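T-lymphoma invasion and metastasis-inducing protein 1 (PDB 4K2P) probably acts in cell signalling through its PH and coiled-coil region, which is associated with phosphoinositide binding and with protein-protein interaction involving Par-3. Local coordinates at residues A[78-89]-A[100-109]. The protein carries 5 engineered substitutions. Numbering follows the deposited sequence.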
ATOM      1  N   ALA A  78       1.088   9.087  -5.769  1.00 21.87           N
ATOM      2  CA  ALA A  78       1.794  10.332  -6.033  1.00 22.64           C
ATOM      3  C   ALA A  78       2.057  11.050  -4.721  1.00 25.58           C
ATOM      4  O   ALA A  78       1.272  10.942  -3.782  1.00 28.06           O
ATOM      5  CB  ALA A  78       0.989  11.218  -6.961  1.00 23.12           C
ATOM      6  N   VAL A  79       3.171  11.768  -4.662  1.00 24.85           N
ATOM      7  CA  VAL A  79       3.512  12.595  -3.509  1.00 27.46           C
ATOM      8  C   VAL A  79       3.782  14.004  -3.998  1.00 28.77           C
ATOM      9  O   VAL A  79       4.891  14.512  -3.866  1.00 30.91           O
ATOM     10  CB  VAL A  79       4.744  12.067  -2.751  1.00 30.34           C
ATOM     11  CG1 VAL A  79       4.852  12.747  -1.388  1.00 34.74           C
ATOM     12  CG2 VAL A  79       4.665  10.557  -2.585  1.00 29.75           C
ATOM     13  N   PRO A  80       2.764  14.657  -4.563  1.00 28.59           N
ATOM     14  CA  PRO A  80       3.002  16.005  -5.080  1.00 30.28           C
ATOM     15  C   PRO A  80       3.350  16.989  -3.963  1.00 35.44           C
ATOM     16  O   PRO A  80       3.824  18.081  -4.237  1.00 36.83           O
ATOM     17  CB  PRO A  80       1.668  16.370  -5.736  1.00 30.95           C
ATOM     18  CG  PRO A  80       0.668  15.536  -5.033  1.00 30.42           C
ATOM     19  CD  PRO A  80       1.359  14.250  -4.709  1.00 27.11           C
ATOM     20  N   GLU A  81       3.118  16.576  -2.721  1.00 38.05           N
ATOM     21  CA  GLU A  81       3.378  17.392  -1.544  1.00 44.44           C
ATOM     22  C   GLU A  81       4.833  17.313  -1.104  1.00 42.70           C
ATOM     23  O   GLU A  81       5.213  17.914  -0.101  1.00 44.83           O
ATOM     24  CB  GLU A  81       2.471  16.959  -0.384  1.00 49.30           C
ATOM     25  CG  GLU A  81       2.784  15.572   0.221  1.00 49.68           C
ATOM     26  CD  GLU A  81       1.966  14.431  -0.390  1.00 47.87           C
ATOM     27  OE1 GLU A  81       1.473  14.573  -1.531  1.00 46.37           O
ATOM     28  OE2 GLU A  81       1.792  13.389   0.292  1.00 46.97           O
ATOM     29  N   HIS A  82       5.638  16.548  -1.833  1.00 39.10           N
ATOM     30  CA  HIS A  82       7.013  16.304  -1.435  1.00 36.95           C
ATOM     31  C   HIS A  82       7.728  17.643  -1.393  1.00 41.61           C
ATOM     32  O   HIS A  82       7.656  18.428  -2.342  1.00 44.80           O
ATOM     33  CB  HIS A  82       7.713  15.324  -2.383  1.00 32.55           C
ATOM     34  CG  HIS A  82       9.015  14.811  -1.853  1.00 31.32           C
ATOM     35  ND1 HIS A  82      10.193  15.516  -1.966  1.00 32.95           N
ATOM     36  CD2 HIS A  82       9.316  13.681  -1.170  1.00 31.21           C
ATOM     37  CE1 HIS A  82      11.169  14.835  -1.394  1.00 33.75           C
ATOM     38  NE2 HIS A  82      10.665  13.717  -0.903  1.00 32.71           N
ATOM     39  N   PRO A  83       8.413  17.924  -0.281  1.00 43.22           N
ATOM     40  CA  PRO A  83       8.839  19.305  -0.048  1.00 50.02           C
ATOM     41  C   PRO A  83       9.971  19.817  -0.946  1.00 55.08           C
ATOM     42  O   PRO A  83      10.200  21.030  -0.960  1.00 58.97           O
ATOM     43  CB  PRO A  83       9.291  19.278   1.416  1.00 50.71           C
ATOM     44  CG  PRO A  83       9.673  17.864   1.680  1.00 45.52           C
ATOM     45  CD  PRO A  83       8.821  17.011   0.804  1.00 40.78           C
ATOM     46  N   LYS A  84      10.663  18.937  -1.666  1.00 54.38           N
ATOM     47  CA  LYS A  84      11.851  19.354  -2.419  1.00 57.32           C
ATOM     48  C   LYS A  84      11.868  18.921  -3.888  1.00 51.67           C
ATOM     49  O   LYS A  84      12.582  19.516  -4.698  1.00 53.74           O
ATOM     50  CB  LYS A  84      13.111  18.876  -1.695  1.00 63.04           C
ATOM     51  CG  LYS A  84      13.355  19.706  -0.437  1.00 72.29           C
ATOM     52  CD  LYS A  84      14.530  19.249   0.406  1.00 78.33           C
ATOM     53  CE  LYS A  84      14.742  20.230   1.558  1.00 85.33           C
ATOM     54  NZ  LYS A  84      15.888  19.881   2.440  1.00 88.25           N
ATOM     55  N   LYS A  85      11.107  17.888  -4.230  1.00 45.20           N
ATOM     56  CA  LYS A  85      11.172  17.313  -5.575  1.00 41.00           C
ATOM     57  C   LYS A  85       9.797  17.134  -6.201  1.00 39.66           C
ATOM     58  O   LYS A  85       8.836  16.759  -5.521  1.00 39.18           O
ATOM     59  CB  LYS A  85      11.897  15.970  -5.529  1.00 39.01           C
ATOM     60  CG  LYS A  85      13.282  16.079  -4.943  1.00 43.98           C
ATOM     61  CD  LYS A  85      14.153  14.895  -5.303  1.00 46.71           C
ATOM     62  CE  LYS A  85      15.555  15.068  -4.742  1.00 51.58           C
ATOM     63  NZ  LYS A  85      16.143  16.391  -5.091  1.00 55.08           N
ATOM     64  N   ASP A  86       9.710  17.419  -7.502  1.00 38.62           N
ATOM     65  CA  ASP A  86       8.496  17.160  -8.274  1.00 37.14           C
ATOM     66  C   ASP A  86       8.511  15.736  -8.836  1.00 32.20           C
ATOM     67  O   ASP A  86       9.563  15.120  -8.961  1.00 30.06           O
ATOM     68  CB  ASP A  86       8.342  18.175  -9.417  1.00 40.66           C
ATOM     69  CG  ASP A  86       8.018  19.578  -8.926  1.00 48.42           C
ATOM     70  OD1 ASP A  86       7.361  19.715  -7.870  1.00 52.34           O
ATOM     71  OD2 ASP A  86       8.420  20.550  -9.599  1.00 51.12           O
ATOM     72  N   PHE A  87       7.325  15.219  -9.137  1.00 31.52           N
ATOM     73  CA  PHE A  87       7.152  13.928  -9.800  1.00 29.18           C
ATOM     74  C   PHE A  87       7.658  12.758  -8.974  1.00 27.82           C
ATOM     75  O   PHE A  87       8.203  11.787  -9.504  1.00 25.51           O
ATOM     76  CB  PHE A  87       7.835  13.967 -11.165  1.00 28.81           C
ATOM     77  CG  PHE A  87       7.500  15.192 -11.947  1.00 31.57           C
ATOM     78  CD1 PHE A  87       6.184  15.608 -12.052  1.00 31.93           C
ATOM     79  CD2 PHE A  87       8.486  15.952 -12.544  1.00 33.96           C
ATOM     80  CE1 PHE A  87       5.856  16.754 -12.759  1.00 34.17           C
ATOM     81  CE2 PHE A  87       8.160  17.096 -13.250  1.00 36.14           C
ATOM     82  CZ  PHE A  87       6.840  17.493 -13.353  1.00 35.62           C
ATOM     83  N   VAL A  88       7.433  12.852  -7.668  1.00 27.11           N
ATOM     84  CA  VAL A  88       7.725  11.773  -6.742  1.00 24.24           C
ATOM     85  C   VAL A  88       6.487  10.896  -6.571  1.00 22.69           C
ATOM     86  O   VAL A  88       5.374  11.406  -6.505  1.00 23.05           O
ATOM     87  CB  VAL A  88       8.181  12.319  -5.366  1.00 24.61           C
ATOM     88  CG1 VAL A  88       8.427  11.188  -4.378  1.00 20.20           C
ATOM     89  CG2 VAL A  88       9.432  13.156  -5.528  1.00 27.72           C
ATOM     90  N   PHE A  89       6.671   9.582  -6.575  1.00 21.80           N
ATOM     91  CA  PHE A  89       5.629   8.660  -6.121  1.00 23.25           C
ATOM     92  C   PHE A  89       6.219   7.677  -5.126  1.00 21.04           C
ATOM     93  O   PHE A  89       7.427   7.521  -5.056  1.00 20.34           O
ATOM     94  CB  PHE A  89       4.960   7.931  -7.292  1.00 23.93           C
ATOM     95  CG  PHE A  89       5.903   7.171  -8.195  1.00 25.04           C
ATOM     96  CD1 PHE A  89       6.571   7.811  -9.224  1.00 26.99           C
ATOM     97  CD2 PHE A  89       6.062   5.800  -8.058  1.00 23.14           C
ATOM     98  CE1 PHE A  89       7.412   7.102 -10.072  1.00 27.61           C
ATOM     99  CE2 PHE A  89       6.890   5.095  -8.895  1.00 23.95           C
ATOM    100  CZ  PHE A  89       7.566   5.743  -9.908  1.00 25.18           C
ATOM    101  N   LEU A 100      10.534   5.601  -2.217  1.00 22.64           N
ATOM    102  CA  LEU A 100      10.260   6.763  -3.048  1.00 21.68           C
ATOM    103  C   LEU A 100      10.943   6.656  -4.412  1.00 19.37           C
ATOM    104  O   LEU A 100      12.060   6.171  -4.521  1.00 18.83           O
ATOM    105  CB  LEU A 100      10.718   8.036  -2.341  1.00 23.08           C
ATOM    106  CG  LEU A 100       9.991   8.370  -1.034  1.00 26.26           C
ATOM    107  CD1 LEU A 100      10.705   9.496  -0.340  1.00 27.49           C
ATOM    108  CD2 LEU A 100       8.536   8.741  -1.289  1.00 27.35           C
ATOM    109  N   PHE A 101      10.257   7.165  -5.425  1.00 18.69           N
ATOM    110  CA  PHE A 101      10.730   7.183  -6.796  1.00 19.87           C
ATOM    111  C   PHE A 101      10.488   8.572  -7.381  1.00 22.28           C
ATOM    112  O   PHE A 101       9.445   9.165  -7.120  1.00 23.72           O
ATOM    113  CB  PHE A 101      10.003   6.148  -7.652  1.00 21.34           C
ATOM    114  CG  PHE A 101      10.118   4.742  -7.159  1.00 23.08           C
ATOM    115  CD1 PHE A 101      11.165   3.925  -7.568  1.00 23.08           C
ATOM    116  CD2 PHE A 101       9.154   4.215  -6.324  1.00 23.01           C
ATOM    117  CE1 PHE A 101      11.254   2.615  -7.131  1.00 25.07           C
ATOM    118  CE2 PHE A 101       9.236   2.905  -5.886  1.00 25.10           C
ATOM    119  CZ  PHE A 101      10.288   2.105  -6.289  1.00 24.87           C
ATOM    120  N   GLN A 102      11.439   9.087  -8.160  1.00 21.41           N
ATOM    121  CA  GLN A 102      11.243  10.336  -8.891  1.00 22.33           C
ATOM    122  C   GLN A 102      11.393  10.090 -10.392  1.00 23.93           C
ATOM    123  O   GLN A 102      12.390   9.512 -10.845  1.00 23.44           O
ATOM    124  CB  GLN A 102      12.234  11.414  -8.443  1.00 24.43           C
ATOM    125  CG  GLN A 102      11.979  12.798  -9.089  1.00 27.21           C
ATOM    126  CD  GLN A 102      13.131  13.775  -8.903  1.00 32.17           C
ATOM    127  OE1 GLN A 102      14.283  13.374  -8.742  1.00 32.90           O
ATOM    128  NE2 GLN A 102      12.821  15.067  -8.931  1.00 34.97           N
ATOM    129  N   THR A 103      10.390  10.532 -11.144  1.00 25.21           N
ATOM    130  CA  THR A 103      10.405  10.474 -12.597  1.00 29.06           C
ATOM    131  C   THR A 103      10.413  11.914 -13.171  1.00 28.14           C
ATOM    132  O   THR A 103      10.740  12.868 -12.458  1.00 30.06           O
ATOM    133  CB  THR A 103       9.201   9.643 -13.103  1.00 28.24           C
ATOM    134  OG1 THR A 103       9.294   9.439 -14.518  1.00 27.79           O
ATOM    135  CG2 THR A 103       7.886  10.316 -12.751  1.00 32.42           C
ATOM    136  N   THR A 104      10.060  12.067 -14.447  1.00 27.58           N
ATOM    137  CA  THR A 104      10.374  13.272 -15.214  1.00 26.92           C
ATOM    138  C   THR A 104       9.184  14.181 -15.471  1.00 27.06           C
ATOM    139  O   THR A 104       9.361  15.339 -15.827  1.00 28.66           O
ATOM    140  CB  THR A 104      10.971  12.898 -16.587  1.00 29.28           C
ATOM    141  OG1 THR A 104      10.174  11.863 -17.177  1.00 29.86           O
ATOM    142  CG2 THR A 104      12.395  12.404 -16.438  1.00 27.61           C
ATOM    143  N   SER A 105       7.973  13.655 -15.311  1.00 27.94           N
ATOM    144  CA  SER A 105       6.767  14.427 -15.590  1.00 30.48           C
ATOM    145  C   SER A 105       5.556  13.790 -14.944  1.00 29.48           C
ATOM    146  O   SER A 105       5.617  12.667 -14.453  1.00 27.13           O
ATOM    147  CB  SER A 105       6.533  14.552 -17.102  1.00 35.16           C
ATOM    148  OG  SER A 105       6.229  13.292 -17.676  1.00 34.64           O
ATOM    149  N   GLN A 106       4.447  14.512 -14.949  1.00 29.67           N
ATOM    150  CA  GLN A 106       3.207  14.005 -14.382  1.00 29.33           C
ATOM    151  C   GLN A 106       2.708  12.813 -15.196  1.00 28.00           C
ATOM    152  O   GLN A 106       2.189  11.841 -14.644  1.00 26.42           O
ATOM    153  CB  GLN A 106       2.150  15.115 -14.339  1.00 35.64           C
ATOM    154  CG  GLN A 106       0.811  14.680 -13.763  1.00 38.77           C
ATOM    155  CD  GLN A 106       0.937  14.092 -12.371  1.00 37.90           C
ATOM    156  OE1 GLN A 106       1.834  14.452 -11.607  1.00 36.18           O
ATOM    157  NE2 GLN A 106       0.046  13.172 -12.041  1.00 39.54           N
ATOM    158  N   THR A 107       2.880  12.883 -16.509  1.00 29.61           N
ATOM    159  CA  THR A 107       2.402  11.828 -17.393  1.00 31.97           C
ATOM    160  C   THR A 107       3.139  10.524 -17.101  1.00 27.96           C
ATOM    161  O   THR A 107       2.523   9.471 -16.968  1.00 26.52           O
ATOM    162  CB  THR A 107       2.578  12.217 -18.874  1.00 39.79           C
ATOM    163  OG1 THR A 107       1.651  13.256 -19.203  1.00 43.91           O
ATOM    164  CG2 THR A 107       2.329  11.024 -19.796  1.00 43.19           C
ATOM    165  N   GLU A 108       4.457  10.604 -16.959  1.00 27.06           N
ATOM    166  CA  GLU A 108       5.255   9.416 -16.711  1.00 26.35           C
ATOM    167  C   GLU A 108       4.987   8.851 -15.329  1.00 25.00           C
ATOM    168  O   GLU A 108       4.993   7.635 -15.132  1.00 21.98           O
ATOM    169  CB  GLU A 108       6.737   9.732 -16.873  1.00 30.38           C
ATOM    170  CG  GLU A 108       7.615   8.509 -16.953  1.00 34.33           C
ATOM    171  CD  GLU A 108       7.353   7.656 -18.194  1.00 39.70           C
ATOM    172  OE1 GLU A 108       6.548   8.048 -19.070  1.00 42.95           O
ATOM    173  OE2 GLU A 108       7.978   6.587 -18.297  1.00 39.95           O
ATOM    174  N   LEU A 109       4.734   9.733 -14.371  1.00 23.82           N
ATOM    175  CA  LEU A 109       4.395   9.303 -13.026  1.00 22.40           C
ATOM    176  C   LEU A 109       3.122   8.472 -13.071  1.00 19.86           C
ATOM    177  O   LEU A 109       3.058   7.395 -12.493  1.00 19.98           O
ATOM    178  CB  LEU A 109       4.225  10.509 -12.098  1.00 22.78           C
ATOM    179  CG  LEU A 109       3.808  10.234 -10.649  1.00 23.02           C
ATOM    180  CD1 LEU A 109       4.353  11.329  -9.755  1.00 23.95           C
ATOM    181  CD2 LEU A 109       2.301  10.159 -10.506  1.00 24.55           C
TER
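The last beta hairpin of the PH domain, with the start of the C-terminal helix that follows it, brings F87, V88 and F89 against F101, Q102 and T103 and shows how backbone pairing and aromatic packing share one strand junction. F89 and F101 form an antiparallel hydrogen-bonded pair, with F89 N to F101 O and F101 N to F89 O both at 2.9 Å. Beyond the non-hydrogen-bonded pair V88–Q102, T103 N donates to F87 O at 3.0 Å, in a nearly straight bond. The Q102 side chain, with CG anti to its backbone N (chi1 -174°) and extended beyond, reaches across to the facing segment, where NE2 donates to D86 O at 3.3 Å. D86 O lies close to the Q102 amide plane, while the K85 side chain crosses that of Q102 at about a right angle, its CB 3.6 Å from NE2.

Two phenylalanines work differently. F87 holds its ring between S105 CA, 3.5 Å from the ring centroid and directly over one face, and D86 CB on the opposite face. F89 CG lies between its backbone N and carbonyl carbon (chi1 56°), which brings the ring over F101 CB, 3.6 Å from the centroid. The F89 and F101 rings are nearly parallel (planes at 19°) but slid apart, with little overlap. L109 CG approaches F89 CD1 at 3.9 Å, and S105 OG caps the new helix by accepting from E108 N.

Strand 10-23 pairs with strand 98-102 along its other edge. L14, V16, L48 and F50 pack around F101, and W112 of helix 106-128 meets the F89 ring, tying the helix to the hairpin.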